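Local coordinates for protein rifin (Plasmodium falciparum, PDB 7JZK) that is a variant surface antigen of the malaria parasite whose V2 domain, the part described here, binds the LAIR1 ectodomain carried by the antibody MGD21, at residues Y38-N43 and N85-D90. Residues are numbered along the deposited sequence; the frame is centred on the assembly and turned at random.
Sequences YFHIDN and NQAFCD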
ATOM      1  N   TYR B  38      11.007  -4.063 -10.900  1.00 50.30           N
ATOM      2  CA  TYR B  38      11.112  -3.958  -9.448  1.00 47.23           C
ATOM      3  C   TYR B  38       9.754  -3.881  -8.773  1.00 44.52           C
ATOM      4  O   TYR B  38       9.577  -4.441  -7.692  1.00 44.33           O
ATOM      5  CB  TYR B  38      11.923  -2.720  -9.054  1.00 43.48           C
ATOM      6  CG  TYR B  38      12.333  -2.688  -7.600  1.00 43.31           C
ATOM      7  CD1 TYR B  38      11.459  -2.239  -6.616  1.00 49.95           C
ATOM      8  CD2 TYR B  38      13.588  -3.115  -7.211  1.00 47.80           C
ATOM      9  CE1 TYR B  38      11.827  -2.220  -5.284  1.00 49.05           C
ATOM     10  CE2 TYR B  38      13.974  -3.096  -5.895  1.00 50.16           C
ATOM     11  CZ  TYR B  38      13.089  -2.651  -4.930  1.00 56.82           C
ATOM     12  OH  TYR B  38      13.470  -2.626  -3.607  1.00 57.18           O
ATOM     13  N   PHE B  39       8.791  -3.199  -9.384  1.00 48.76           N
ATOM     14  CA  PHE B  39       7.461  -3.051  -8.811  1.00 43.16           C
ATOM     15  C   PHE B  39       6.422  -3.936  -9.483  1.00 45.42           C
ATOM     16  O   PHE B  39       5.313  -4.050  -8.963  1.00 42.35           O
ATOM     17  CB  PHE B  39       6.991  -1.600  -8.901  1.00 44.27           C
ATOM     18  CG  PHE B  39       7.779  -0.658  -8.058  1.00 43.07           C
ATOM     19  CD1 PHE B  39       7.497  -0.496  -6.717  1.00 45.18           C
ATOM     20  CD2 PHE B  39       8.805   0.091  -8.622  1.00 44.83           C
ATOM     21  CE1 PHE B  39       8.240   0.386  -5.937  1.00 46.63           C
ATOM     22  CE2 PHE B  39       9.545   0.980  -7.853  1.00 43.16           C
ATOM     23  CZ  PHE B  39       9.263   1.125  -6.510  1.00 46.90           C
ATOM     24  N   HIS B  40       6.762  -4.608 -10.580  1.00 48.68           N
ATOM     25  CA  HIS B  40       5.827  -5.523 -11.225  1.00 43.12           C
ATOM     26  C   HIS B  40       4.551  -4.789 -11.584  1.00 39.16           C
ATOM     27  O   HIS B  40       3.454  -5.335 -11.532  1.00 38.75           O
ATOM     28  CB  HIS B  40       5.577  -6.744 -10.333  1.00 38.63           C
ATOM     29  CG  HIS B  40       6.799  -7.141  -9.556  1.00 48.42           C
ATOM     30  ND1 HIS B  40       7.904  -7.719 -10.156  1.00 50.09           N
ATOM     31  CD2 HIS B  40       7.125  -6.967  -8.248  1.00 45.79           C
ATOM     32  CE1 HIS B  40       8.835  -7.927  -9.238  1.00 50.15           C
ATOM     33  NE2 HIS B  40       8.391  -7.474  -8.075  1.00 45.72           N
ATOM     34  N   ILE B  41       4.762  -3.568 -12.070  1.00 41.60           N
ATOM     35  CA  ILE B  41       3.649  -2.701 -12.525  1.00 49.05           C
ATOM     36  C   ILE B  41       3.862  -2.350 -14.003  1.00 49.72           C
ATOM     37  O   ILE B  41       4.999  -2.336 -14.434  1.00 45.89           O
ATOM     38  CB  ILE B  41       3.566  -1.464 -11.607  1.00 47.92           C
ATOM     39  CG1 ILE B  41       2.122  -1.061 -11.325  1.00 60.36           C
ATOM     40  CG2 ILE B  41       4.400  -0.301 -12.117  1.00 54.38           C
ATOM     41  CD1 ILE B  41       1.334  -2.123 -10.615  1.00 63.56           C
ATOM     42  N   ASP B  42       2.783  -2.171 -14.756  1.00 56.16           N
ATOM     43  CA  ASP B  42       2.854  -1.816 -16.192  1.00 52.86           C
ATOM     44  C   ASP B  42       2.209  -0.452 -16.412  1.00 61.52           C
ATOM     45  O   ASP B  42       2.398   0.127 -17.485  1.00 65.51           O
ATOM     46  CB  ASP B  42       2.108  -2.855 -17.013  1.00 49.20           C
ATOM     47  CG  ASP B  42       2.743  -4.225 -16.923  1.00 64.23           C
ATOM     48  OD1 ASP B  42       3.702  -4.472 -17.675  1.00 79.18           O
ATOM     49  OD2 ASP B  42       2.282  -5.024 -16.092  1.00 66.82           O
ATOM     50  N   ASN B  43       1.479   0.037 -15.425  1.00 61.23           N
ATOM     51  CA  ASN B  43       0.742   1.305 -15.582  1.00 61.64           C
ATOM     52  C   ASN B  43       0.976   2.177 -14.356  1.00 62.30           C
ATOM     53  O   ASN B  43       1.138   1.619 -13.283  1.00 58.47           O
ATOM     54  CB  ASN B  43      -0.746   1.039 -15.794  1.00 62.75           C
ATOM     55  CG  ASN B  43      -1.034   0.148 -16.981  1.00 79.09           C
ATOM     56  OD1 ASN B  43      -0.812   0.537 -18.122  1.00 70.14           O
ATOM     57  ND2 ASN B  43      -1.536  -1.048 -16.725  1.00 72.14           N
ATOM     58  N   ASN B  85      -3.071  -7.745  -8.795  1.00 46.99           N
ATOM     59  CA  ASN B  85      -1.587  -7.622  -8.778  1.00 41.97           C
ATOM     60  C   ASN B  85      -0.986  -7.746  -7.374  1.00 42.59           C
ATOM     61  O   ASN B  85      -0.719  -6.719  -6.775  1.00 44.96           O
ATOM     62  CB  ASN B  85      -1.074  -6.406  -9.551  1.00 35.53           C
ATOM     63  CG  ASN B  85       0.415  -6.394  -9.811  1.00 33.89           C
ATOM     64  OD1 ASN B  85       1.174  -7.154  -9.225  1.00 30.62           O
ATOM     65  ND2 ASN B  85       0.843  -5.513 -10.692  1.00 36.11           N
ATOM     66  N   GLN B  86      -0.851  -8.949  -6.855  1.00 45.64           N
ATOM     67  CA  GLN B  86      -0.214  -9.191  -5.544  1.00 42.53           C
ATOM     68  C   GLN B  86       1.273  -8.813  -5.532  1.00 40.55           C
ATOM     69  O   GLN B  86       1.726  -8.355  -4.499  1.00 47.24           O
ATOM     70  CB  GLN B  86      -0.497 -10.632  -5.137  1.00 44.21           C
ATOM     71  CG  GLN B  86      -1.981 -10.940  -5.043  1.00 65.58           C
ATOM     72  CD  GLN B  86      -2.475 -10.845  -3.624  1.00 77.97           C
ATOM     73  OE1 GLN B  86      -1.728 -11.058  -2.675  1.00106.82           O
ATOM     74  NE2 GLN B  86      -3.751 -10.538  -3.468  1.00 57.57           N
ATOM     75  N   ALA B  87       2.005  -9.023  -6.609  1.00 35.78           N
ATOM     76  CA  ALA B  87       3.459  -8.776  -6.644  1.00 39.25           C
ATOM     77  C   ALA B  87       3.793  -7.320  -6.340  1.00 41.91           C
ATOM     78  O   ALA B  87       4.815  -7.076  -5.704  1.00 40.18           O
ATOM     79  CB  ALA B  87       3.991  -9.182  -7.976  1.00 30.76           C
ATOM     80  N   PHE B  88       2.986  -6.401  -6.836  1.00 42.09           N
ATOM     81  CA  PHE B  88       3.160  -4.979  -6.534  1.00 40.01           C
ATOM     82  C   PHE B  88       3.010  -4.713  -5.041  1.00 42.92           C
ATOM     83  O   PHE B  88       3.864  -4.080  -4.428  1.00 39.47           O
ATOM     84  CB  PHE B  88       2.131  -4.161  -7.332  1.00 40.51           C
ATOM     85  CG  PHE B  88       2.186  -2.676  -7.097  1.00 41.12           C
ATOM     86  CD1 PHE B  88       3.400  -2.008  -7.020  1.00 40.83           C
ATOM     87  CD2 PHE B  88       1.022  -1.940  -7.004  1.00 40.04           C
ATOM     88  CE1 PHE B  88       3.440  -0.616  -6.840  1.00 36.41           C
ATOM     89  CE2 PHE B  88       1.059  -0.550  -6.810  1.00 37.64           C
ATOM     90  CZ  PHE B  88       2.271   0.104  -6.724  1.00 37.21           C
ATOM     91  N   CYS B  89       1.969  -5.262  -4.424  1.00 37.88           N
ATOM     92  CA  CYS B  89       1.772  -5.072  -2.994  1.00 44.30           C
ATOM     93  C   CYS B  89       2.860  -5.777  -2.193  1.00 41.67           C
ATOM     94  O   CYS B  89       3.327  -5.244  -1.186  1.00 38.69           O
ATOM     95  CB  CYS B  89       0.377  -5.590  -2.625  1.00 41.26           C
ATOM     96  SG  CYS B  89      -0.895  -4.880  -3.711  1.00 42.23           S
ATOM     97  N   ASP B  90       3.371  -6.887  -2.710  1.00 37.94           N
ATOM     98  CA  ASP B  90       4.419  -7.677  -2.065  1.00 41.58           C
ATOM     99  C   ASP B  90       5.693  -6.862  -1.853  1.00 44.16           C
ATOM    100  O   ASP B  90       6.481  -7.186  -0.957  1.00 44.03           O
ATOM    101  CB  ASP B  90       4.696  -8.931  -2.929  1.00 43.95           C
ATOM    102  CG  ASP B  90       5.762  -9.868  -2.332  1.00 48.67           C
ATOM    103  OD1 ASP B  90       6.935  -9.797  -2.762  1.00 40.79           O
ATOM    104  OD2 ASP B  90       5.429 -10.677  -1.431  1.00 49.60           O
TER
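The end of helix 13-39 meets the start of helix 86-94, and the two backbones come closest at Phe39 and Phe88, whose CA atoms are 5.2 Å apart. His40 follows with positive phi (57°) and turns the chain out of the helix. Its carbonyl then faces Asn85. Asn85 ND2 donates to His40 O at 2.7 Å. The bond is nearly straight (171°); ND2 lies in the carbonyl plane of His40, and His40 O lies in the amide plane of Asn85. The same amide has a second task: Asn85 OD1 accepts from Phe88 N at 3.1 Å, with the N above the plane of the Asn85 carbonyl, not on a lone pair. Asn85 is thus the N-cap of helix 86-94, and one side chain joins the start of this helix to the turn that ends the other. Both helices belong to the largely helical V2 domain of the RIFIN. Helix 61-75 also packs here, with Ile68 against Phe39 and Met72 and Ser75 against Phe88. With CG anti to its backbone N (chi1 179°), Phe88 turns one ring face to Ile41 CD1, 3.9 Å from the centroid, in a CH-pi contact. Phe39 meets the ring obliquely, with Phe39 CD1 4.1 Å from Phe88 CE1. Phe88 CA also makes a CA-H...O contact of 3.4 Å with Phe39 O. At the more exposed margin, His40 CB lies 3.7 Å from Ala87 CB. On the same short helix, the side chain of Cys89 starts away from 38-43 and its SG forms a disulfide with Cys76, while Gln86 OE1 hydrogen-bonds Tyr43 OH of the LAIR1 chain.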